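Local coordinates for extracellular solute-binding protein, family 3 (Methylophaga aminisulfidivorans MP, PDB 5SV6) that is of unknown function but has a periplasmic binding protein-like architecture and, as MxaJ, is probably linked to the methanol dehydrogenase system, at residues R116-Y124 with Q262-L272; A216-K224 with L283-L291. All coordinates share one frame; numbering follows the deposited sequence.

Both contacts tie elements near the C-terminal end of the chain to earlier parts of a periplasmic binding protein-like fold. In contact 1, helix 262-274 packs on the start of strand 118-133; in contact 2, helix 216-224 meets the end of helix 276-286 and the tail after it. The two helices of the second segments follow each other in the chain, and the contact centres lie about 23 Å apart. Tyr124 links them directly: its CG is 3.6 Å from Leu283 CD1, its CB 3.8 Å from Leu290 CD2, and its CE1 4.0 Å from Pro217 CG. Contact 1 lies about 19 Å from the chain centre, contact 2 about 10 Å, measured between centres.

Contact 1. Residues R116-Y124 with Q262-L272; sequences RVATSDPYY and QELLKEINTAL
Ser120 and Asp121 meet Asn269 where helix 262-274 lies against the beginning of strand 118-133, a helix-on-strand contact within the periplasmic binding protein-like fold. The tight part is centred on Ser120. Its CB is 3.2 Å from Asn269 OD1 and also faces Ile268 CG2 and Leu272 CD1, while Leu265 CD1 approaches its CA at 3.7 Å. OG sits between the backbone N and the carbonyl carbon; there it donates to Asp121 O, 2.7 Å away, from above the carbonyl plane, and comes close to Leu272 CD1. Ile255 N, on strand 247-257, also bonds this buried hydroxyl, so that two polar partners satisfy it beside the Leu272 methyl. Farther along, Leu272 CD2 approaches Tyr123 CB obliquely to the ring, whose OH reaches Met108 O.

The direct hydrogen bond across the contact runs from Asp121 N to Asn269 OD1, 2.8 Å with an N-H...O angle of 152°; the donor is tilted 31° from the amide's carbonyl plane. The Asp121 carboxylate stacks on that amide, their planes only 3° apart, and the same amide thus meets Asp121 twice, through its OD1 to the backbone N and through its face to the carboxylate.

Packing is looser toward solvent. At the start of the helix Ala118 CB meets Leu265 CD2 at 4.0 Å and Gln262 NE2, whose bond goes to Ser259 O rather than to the strand. Two waters complete the polar side: one accepts from Asn269 ND2 and donates to Thr119 O, thereby using the other end of the same amide. The second donates both to Asn269 O and to Asp121 OD2, each at 2.8 Å.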
loop_
_atom_site.group_PDB
_atom_site.type_symbol
_atom_site.label_atom_id
_atom_site.label_comp_id
_atom_site.label_asym_id
_atom_site.label_seq_id
_atom_site.Cartn_x
_atom_site.Cartn_y
_atom_site.Cartn_z
ATOM N N ARG A 116 10.576 -1.031 14.239
ATOM C CA ARG A 116 10.040 -0.111 15.227
ATOM C C ARG A 116 9.047 -0.761 16.182
ATOM O O ARG A 116 8.700 -0.185 17.215
ATOM C CB ARG A 116 9.367 1.067 14.525
ATOM C CG ARG A 116 10.327 1.901 13.655
ATOM C CD ARG A 116 9.565 2.903 12.789
ATOM N NE ARG A 116 8.568 2.241 11.952
ATOM C CZ ARG A 116 7.560 2.865 11.352
ATOM N NH1 ARG A 116 7.408 4.169 11.500
ATOM N NH2 ARG A 116 6.697 2.183 10.615
ATOM N N VAL A 117 8.586 -1.952 15.819
ATOM C CA VAL A 117 7.430 -2.564 16.465
ATOM C C VAL A 117 7.598 -4.073 16.489
ATOM O O VAL A 117 8.540 -4.603 15.896
ATOM C CB VAL A 117 6.132 -2.219 15.681
ATOM C CG1 VAL A 117 5.773 -0.747 15.832
ATOM C CG2 VAL A 117 6.282 -2.578 14.202
ATOM N N ALA A 118 6.707 -4.778 17.187
ATOM C CA ALA A 118 6.607 -6.220 16.977
ATOM C C ALA A 118 5.595 -6.471 15.860
ATOM O O ALA A 118 4.561 -5.794 15.789
ATOM C CB ALA A 118 6.193 -6.942 18.266
ATOM N N THR A 119 5.885 -7.428 14.983
ATOM C CA THR A 119 4.994 -7.705 13.865
ATOM C C THR A 119 4.448 -9.131 13.947
ATOM O O THR A 119 5.150 -10.058 14.346
ATOM C CB THR A 119 5.676 -7.496 12.492
ATOM O OG1 THR A 119 6.957 -8.131 12.499
ATOM C CG2 THR A 119 5.858 -6.013 12.199
ATOM N N SER A 120 3.195 -9.285 13.558
ATOM C CA SER A 120 2.536 -10.577 13.584
ATOM C C SER A 120 3.096 -11.450 12.469
ATOM O O SER A 120 3.850 -10.970 11.608
ATOM C CB SER A 120 1.041 -10.373 13.338
ATOM O OG SER A 120 0.819 -10.031 11.977
ATOM N N ASP A 121 2.721 -12.726 12.474
ATOM C CA ASP A 121 2.854 -13.543 11.273
ATOM C C ASP A 121 2.219 -12.751 10.131
ATOM O O ASP A 121 1.157 -12.134 10.307
ATOM C CB ASP A 121 2.113 -14.885 11.421
ATOM C CG ASP A 121 2.639 -15.732 12.567
ATOM O OD1 ASP A 121 3.836 -15.626 12.890
ATOM O OD2 ASP A 121 1.847 -16.501 13.164
ATOM N N PRO A 122 2.870 -12.738 8.959
ATOM C CA PRO A 122 2.298 -12.021 7.808
ATOM C C PRO A 122 0.924 -12.588 7.451
ATOM O O PRO A 122 0.769 -13.810 7.457
ATOM C CB PRO A 122 3.283 -12.314 6.673
ATOM C CG PRO A 122 4.541 -12.775 7.338
ATOM C CD PRO A 122 4.130 -13.427 8.633
ATOM N N TYR A 123 -0.059 -11.735 7.168
ATOM C CA TYR A 123 -1.371 -12.254 6.788
ATOM C C TYR A 123 -1.636 -12.121 5.289
ATOM O O TYR A 123 -2.625 -12.645 4.783
ATOM C CB TYR A 123 -2.508 -11.673 7.653
ATOM C CG TYR A 123 -2.694 -10.164 7.571
ATOM C CD1 TYR A 123 -1.994 -9.302 8.413
ATOM C CD2 TYR A 123 -3.603 -9.614 6.685
ATOM C CE1 TYR A 123 -2.175 -7.923 8.340
ATOM C CE2 TYR A 123 -3.803 -8.254 6.612
ATOM C CZ TYR A 123 -3.088 -7.409 7.432
ATOM O OH TYR A 123 -3.303 -6.053 7.332
ATOM N N TYR A 124 -0.748 -11.415 4.591
ATOM C CA TYR A 124 -0.663 -11.526 3.127
ATOM C C TYR A 124 0.640 -10.992 2.575
ATOM O O TYR A 124 1.412 -10.353 3.274
ATOM C CB TYR A 124 -1.846 -10.859 2.403
ATOM C CG TYR A 124 -1.949 -9.336 2.495
ATOM C CD1 TYR A 124 -1.781 -8.536 1.365
ATOM C CD2 TYR A 124 -2.260 -8.710 3.692
ATOM C CE1 TYR A 124 -1.893 -7.149 1.439
ATOM C CE2 TYR A 124 -2.385 -7.330 3.779
ATOM C CZ TYR A 124 -2.203 -6.554 2.649
ATOM O OH TYR A 124 -2.339 -5.182 2.740
ATOM N N GLN A 262 3.897 -8.375 23.980
ATOM C CA GLN A 262 4.060 -9.718 23.466
ATOM C C GLN A 262 2.828 -10.599 23.686
ATOM O O GLN A 262 2.529 -11.461 22.858
ATOM C CB GLN A 262 5.331 -10.356 24.051
ATOM C CG GLN A 262 6.621 -9.715 23.513
ATOM C CD GLN A 262 6.865 -10.040 22.041
ATOM O OE1 GLN A 262 6.704 -11.187 21.614
ATOM N NE2 GLN A 262 7.240 -9.029 21.257
ATOM N N GLU A 263 2.107 -10.395 24.783
ATOM C CA GLU A 263 0.945 -11.248 25.025
ATOM C C GLU A 263 -0.151 -10.939 24.007
ATOM O O GLU A 263 -0.769 -11.846 23.457
ATOM C CB GLU A 263 0.426 -11.105 26.461
ATOM C CG GLU A 263 1.295 -11.792 27.501
ATOM C CD GLU A 263 1.355 -13.305 27.328
ATOM O OE1 GLU A 263 0.320 -13.919 26.996
ATOM O OE2 GLU A 263 2.443 -13.880 27.533
ATOM N N LEU A 264 -0.374 -9.652 23.765
ATOM C CA LEU A 264 -1.287 -9.202 22.722
ATOM C C LEU A 264 -0.895 -9.779 21.360
ATOM O O LEU A 264 -1.748 -10.247 20.615
ATOM C CB LEU A 264 -1.297 -7.675 22.650
ATOM C CG LEU A 264 -2.148 -7.021 21.557
ATOM C CD1 LEU A 264 -3.604 -7.402 21.753
ATOM C CD2 LEU A 264 -1.990 -5.513 21.593
ATOM N N LEU A 265 0.395 -9.727 21.041
ATOM C CA LEU A 265 0.904 -10.286 19.789
ATOM C C LEU A 265 0.560 -11.769 19.624
ATOM O O LEU A 265 0.199 -12.216 18.532
ATOM C CB LEU A 265 2.417 -10.098 19.694
ATOM C CG LEU A 265 3.098 -10.608 18.414
ATOM C CD1 LEU A 265 2.667 -9.801 17.220
ATOM C CD2 LEU A 265 4.622 -10.586 18.541
ATOM N N LYS A 266 0.689 -12.538 20.702
ATOM C CA LYS A 266 0.330 -13.951 20.646
ATOM C C LYS A 266 -1.167 -14.154 20.348
ATOM O O LYS A 266 -1.526 -15.018 19.555
ATOM C CB LYS A 266 0.774 -14.695 21.926
ATOM C CG LYS A 266 2.294 -14.786 22.048
ATOM C CD LYS A 266 2.753 -15.734 23.160
ATOM C CE LYS A 266 2.203 -15.320 24.515
ATOM N NZ LYS A 266 2.656 -16.236 25.626
ATOM N N GLU A 267 -2.033 -13.355 20.968
ATOM C CA GLU A 267 -3.471 -13.461 20.708
ATOM C C GLU A 267 -3.796 -13.088 19.260
ATOM O O GLU A 267 -4.669 -13.678 18.622
ATOM C CB GLU A 267 -4.273 -12.564 21.660
ATOM C CG GLU A 267 -4.319 -13.056 23.100
ATOM C CD GLU A 267 -5.304 -12.274 23.959
ATOM O OE1 GLU A 267 -6.304 -11.738 23.419
ATOM O OE2 GLU A 267 -5.074 -12.197 25.183
ATOM N N ILE A 268 -3.084 -12.090 18.752
ATOM C CA ILE A 268 -3.257 -11.669 17.379
ATOM C C ILE A 268 -2.860 -12.774 16.400
ATOM O O ILE A 268 -3.598 -13.078 15.474
ATOM C CB ILE A 268 -2.479 -10.355 17.112
ATOM C CG1 ILE A 268 -3.198 -9.204 17.825
ATOM C CG2 ILE A 268 -2.377 -10.099 15.614
ATOM C CD1 ILE A 268 -2.441 -7.888 17.867
ATOM N N ASN A 269 -1.707 -13.390 16.621
ATOM C CA ASN A 269 -1.263 -14.464 15.752
ATOM C C ASN A 269 -2.251 -15.631 15.739
ATOM O O ASN A 269 -2.516 -16.229 14.702
ATOM C CB ASN A 269 0.135 -14.939 16.156
ATOM C CG ASN A 269 1.228 -14.033 15.617
ATOM O OD1 ASN A 269 1.004 -13.293 14.653
ATOM N ND2 ASN A 269 2.413 -14.091 16.226
ATOM N N THR A 270 -2.801 -15.933 16.906
ATOM C CA THR A 270 -3.778 -17.001 17.018
ATOM C C THR A 270 -5.020 -16.641 16.222
ATOM O O THR A 270 -5.552 -17.470 15.489
ATOM C CB THR A 270 -4.130 -17.251 18.498
ATOM O OG1 THR A 270 -2.997 -17.833 19.142
ATOM C CG2 THR A 270 -5.328 -18.199 18.652
ATOM N N ALA A 271 -5.471 -15.393 16.352
ATOM C CA ALA A 271 -6.683 -14.961 15.680
ATOM C C ALA A 271 -6.486 -14.935 14.164
ATOM O O ALA A 271 -7.372 -15.338 13.417
ATOM C CB ALA A 271 -7.127 -13.594 16.186
ATOM N N LEU A 272 -5.329 -14.446 13.721
ATOM C CA LEU A 272 -5.003 -14.378 12.289
ATOM C C LEU A 272 -5.085 -15.744 11.629
ATOM O O LEU A 272 -5.634 -15.896 10.543
ATOM C CB LEU A 272 -3.594 -13.809 12.078
ATOM C CG LEU A 272 -3.442 -12.315 12.342
ATOM C CD1 LEU A 272 -1.998 -11.860 12.149
ATOM C CD2 LEU A 272 -4.372 -11.568 11.412
HETATM O O HOH W 1 4.903 -12.562 15.346
HETATM O O HOH W 2 -0.875 -16.180 12.412
#

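Contact 2. Residues A216-K224 with L283-L291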
loop_
_atom_site.group_PDB
_atom_site.type_symbol
_atom_site.label_atom_id
_atom_site.label_comp_id
_atom_site.label_asym_id
_atom_site.label_seq_id
_atom_site.Cartn_x
_atom_site.Cartn_y
_atom_site.Cartn_z
ATOM N N ALA A 216 0.159 -2.545 -5.134
ATOM C CA ALA A 216 -1.104 -3.092 -5.643
ATOM C C ALA A 216 -2.321 -2.966 -4.706
ATOM O O ALA A 216 -3.407 -2.633 -5.165
ATOM C CB ALA A 216 -0.927 -4.530 -6.156
ATOM N N PRO A 217 -2.149 -3.214 -3.396
ATOM C CA PRO A 217 -3.321 -3.023 -2.527
ATOM C C PRO A 217 -3.924 -1.606 -2.567
ATOM O O PRO A 217 -5.134 -1.460 -2.361
ATOM C CB PRO A 217 -2.770 -3.356 -1.133
ATOM C CG PRO A 217 -1.719 -4.383 -1.414
ATOM C CD PRO A 217 -1.050 -3.896 -2.684
ATOM N N GLU A 218 -3.098 -0.599 -2.836
ATOM C CA GLU A 218 -3.549 0.796 -2.952
ATOM C C GLU A 218 -4.341 1.051 -4.224
ATOM O O GLU A 218 -5.181 1.946 -4.271
ATOM C CB GLU A 218 -2.342 1.729 -3.005
ATOM C CG GLU A 218 -2.083 2.473 -1.762
ATOM C CD GLU A 218 -0.675 3.014 -1.707
ATOM O OE1 GLU A 218 -0.143 3.445 -2.763
ATOM O OE2 GLU A 218 -0.098 2.984 -0.604
ATOM N N ALA A 219 -4.025 0.300 -5.275
ATOM C CA ALA A 219 -4.562 0.590 -6.595
ATOM C C ALA A 219 -5.719 -0.314 -6.988
ATOM O O ALA A 219 -6.525 0.061 -7.830
ATOM C CB ALA A 219 -3.467 0.511 -7.648
ATOM N N ALA A 220 -5.795 -1.487 -6.362
ATOM C CA ALA A 220 -6.614 -2.596 -6.871
ATOM C C ALA A 220 -8.077 -2.275 -7.155
ATOM O O ALA A 220 -8.575 -2.597 -8.231
ATOM C CB ALA A 220 -6.503 -3.821 -5.952
ATOM N N ARG A 221 -8.764 -1.643 -6.206
ATOM C CA ARG A 221 -10.180 -1.367 -6.404
ATOM C C ARG A 221 -10.401 -0.381 -7.551
ATOM O O ARG A 221 -11.393 -0.478 -8.282
ATOM C CB ARG A 221 -10.854 -0.881 -5.109
ATOM C CG ARG A 221 -10.467 0.515 -4.631
ATOM C CD ARG A 221 -11.552 1.066 -3.697
ATOM N NE ARG A 221 -11.759 0.216 -2.523
ATOM C CZ ARG A 221 -12.747 0.378 -1.647
ATOM N NH1 ARG A 221 -13.639 1.343 -1.825
ATOM N NH2 ARG A 221 -12.851 -0.426 -0.595
ATOM N N TYR A 222 -9.453 0.538 -7.732
ATOM C CA TYR A 222 -9.570 1.575 -8.753
ATOM C C TYR A 222 -9.242 1.055 -10.150
ATOM O O TYR A 222 -9.775 1.543 -11.153
ATOM C CB TYR A 222 -8.703 2.787 -8.388
ATOM C CG TYR A 222 -8.945 3.245 -6.962
ATOM C CD1 TYR A 222 -10.126 3.883 -6.613
ATOM C CD2 TYR A 222 -8.004 3.011 -5.964
ATOM C CE1 TYR A 222 -10.372 4.289 -5.293
ATOM C CE2 TYR A 222 -8.232 3.422 -4.636
ATOM C CZ TYR A 222 -9.425 4.062 -4.321
ATOM O OH TYR A 222 -9.680 4.473 -3.032
ATOM N N VAL A 223 -8.374 0.058 -10.217
ATOM C CA VAL A 223 -8.128 -0.638 -11.476
ATOM C C VAL A 223 -9.391 -1.402 -11.903
ATOM O O VAL A 223 -9.790 -1.363 -13.064
ATOM C CB VAL A 223 -6.929 -1.603 -11.383
ATOM C CG1 VAL A 223 -6.817 -2.415 -12.670
ATOM C CG2 VAL A 223 -5.632 -0.834 -11.125
ATOM N N LYS A 224 -10.039 -2.072 -10.960
ATOM C CA LYS A 224 -11.295 -2.754 -11.273
ATOM C C LYS A 224 -12.396 -1.807 -11.766
ATOM O O LYS A 224 -13.041 -2.067 -12.782
ATOM C CB LYS A 224 -11.796 -3.542 -10.067
ATOM C CG LYS A 224 -13.131 -4.240 -10.322
ATOM C CD LYS A 224 -13.532 -5.064 -9.121
ATOM C CE LYS A 224 -12.391 -5.967 -8.688
ATOM N NZ LYS A 224 -12.604 -6.494 -7.312
ATOM N N LEU A 283 -9.506 -9.493 1.232
ATOM C CA LEU A 283 -8.413 -9.024 0.399
ATOM C C LEU A 283 -8.671 -9.336 -1.071
ATOM O O LEU A 283 -8.420 -8.525 -1.945
ATOM C CB LEU A 283 -7.107 -9.677 0.842
ATOM C CG LEU A 283 -6.607 -9.319 2.236
ATOM C CD1 LEU A 283 -5.455 -10.220 2.611
ATOM C CD2 LEU A 283 -6.198 -7.858 2.274
ATOM N N LYS A 284 -9.184 -10.529 -1.324
ATOM C CA LYS A 284 -9.466 -10.989 -2.681
ATOM C C LYS A 284 -10.635 -10.203 -3.278
ATOM O O LYS A 284 -10.602 -9.805 -4.442
ATOM C CB LYS A 284 -9.796 -12.483 -2.616
ATOM C CG LYS A 284 -9.892 -13.217 -3.936
ATOM C CD LYS A 284 -9.765 -14.716 -3.660
ATOM C CE LYS A 284 -9.844 -15.547 -4.932
ATOM N NZ LYS A 284 -11.115 -15.292 -5.659
ATOM N N ASP A 285 -11.662 -9.966 -2.471
ATOM C CA ASP A 285 -12.797 -9.155 -2.906
ATOM C C ASP A 285 -12.368 -7.745 -3.286
ATOM O O ASP A 285 -12.893 -7.151 -4.232
ATOM C CB ASP A 285 -13.845 -9.091 -1.807
ATOM C CG ASP A 285 -14.970 -8.152 -2.138
ATOM O OD1 ASP A 285 -15.863 -8.564 -2.904
ATOM O OD2 ASP A 285 -14.959 -7.007 -1.626
ATOM N N GLU A 286 -11.408 -7.212 -2.539
ATOM C CA GLU A 286 -10.858 -5.895 -2.828
ATOM C C GLU A 286 -10.133 -5.855 -4.180
ATOM O O GLU A 286 -10.008 -4.793 -4.789
ATOM C CB GLU A 286 -9.910 -5.470 -1.697
ATOM C CG GLU A 286 -9.270 -4.087 -1.884
ATOM C CD GLU A 286 -10.218 -2.911 -1.620
ATOM O OE1 GLU A 286 -11.365 -3.124 -1.165
ATOM O OE2 GLU A 286 -9.796 -1.759 -1.860
ATOM N N GLY A 287 -9.653 -7.008 -4.647
ATOM C CA GLY A 287 -8.975 -7.099 -5.931
ATOM C C GLY A 287 -7.463 -7.161 -5.799
ATOM O O GLY A 287 -6.721 -6.978 -6.772
ATOM N N ILE A 288 -7.001 -7.422 -4.583
ATOM C CA ILE A 288 -5.578 -7.412 -4.267
ATOM C C ILE A 288 -4.921 -8.705 -4.721
ATOM O O ILE A 288 -5.407 -9.786 -4.388
ATOM C CB ILE A 288 -5.368 -7.275 -2.738
ATOM C CG1 ILE A 288 -5.922 -5.935 -2.237
ATOM C CG2 ILE A 288 -3.888 -7.448 -2.364
ATOM C CD1 ILE A 288 -5.812 -5.757 -0.742
ATOM N N PRO A 289 -3.827 -8.598 -5.503
ATOM C CA PRO A 289 -3.040 -9.770 -5.898
ATOM C C PRO A 289 -2.305 -10.330 -4.691
ATOM O O PRO A 289 -1.596 -9.609 -3.986
ATOM C CB PRO A 289 -2.040 -9.212 -6.923
ATOM C CG PRO A 289 -2.584 -7.900 -7.342
ATOM C CD PRO A 289 -3.356 -7.370 -6.165
ATOM N N LEU A 290 -2.489 -11.621 -4.458
ATOM C CA LEU A 290 -1.947 -12.285 -3.287
ATOM C C LEU A 290 -0.818 -13.206 -3.692
ATOM O O LEU A 290 -0.997 -14.077 -4.542
ATOM C CB LEU A 290 -3.050 -13.079 -2.593
ATOM C CG LEU A 290 -4.153 -12.197 -2.008
ATOM C CD1 LEU A 290 -5.242 -13.037 -1.367
ATOM C CD2 LEU A 290 -3.541 -11.220 -1.012
ATOM N N LEU A 291 0.347 -13.001 -3.091
ATOM C CA LEU A 291 1.542 -13.729 -3.473
ATOM C C LEU A 291 1.958 -14.747 -2.413
ATOM O O LEU A 291 2.909 -15.505 -2.631
ATOM C CB LEU A 291 2.687 -12.746 -3.722
ATOM C CG LEU A 291 2.489 -11.925 -4.994
ATOM C CD1 LEU A 291 3.339 -10.671 -4.974
ATOM C CD2 LEU A 291 2.836 -12.809 -6.181
HETATM O O HOH W 3 -7.728 -1.377 -3.572
HETATM O O HOH W 4 -7.593 -4.887 -9.350
HETATM O O HOH W 5 -12.814 -3.887 -5.464
#
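Arg221 and Glu286 form a two-bond salt bridge, NE and NH2 each meeting a different carboxylate oxygen. Arg221 NE donates to Glu286 OE2 at 2.9 Å and 170°, almost in the guanidinium plane; NH2 of the same arginine reaches Glu286 OE1 at 3.1 Å, using that oxygen's syn lone pair, the bond bent to 147°. The two groups are turned 42° against each other, so the salt bridge is twisted rather than coplanar. A bend at chi2 swings the Glu286 carboxylate back to the arginine. OE2 also accepts from a water that bonds Pro217 O and Arg221 N, where the helix kinks and that N lacks its bond to the preceding turn. An alanine in place of Arg221 would probably leave the largely buried Glu286 carboxylate without its countercharge and held, among the contacts described here, by little more than the water on OE2.

Farther along, a second water joins Lys224 NZ to Glu286 O. The backbones approach closely here, Ala220 CA and Gly287 CA being 5.2 Å apart, and Ala220 CB rests 3.3 Å from Gly287 O. Gly287 ends helix 276-286 in a Schellman motif, its positive phi suited to glycine; a CB there would also crowd Ala220 and Lys224. Beyond it the packing is apolar, with Pro217 CG 3.9 Å from Ile288 CG2 and Ala216 CB 3.7 Å from Pro289 CD.

Strand 118-133 borders this end through Ser126, which touches Ala216 and Pro217 and bonds Pro289 O. Helix 197-206 packs on Ala219 and Tyr222, and strand 230-234 receives Val223, Pro289 and Leu291.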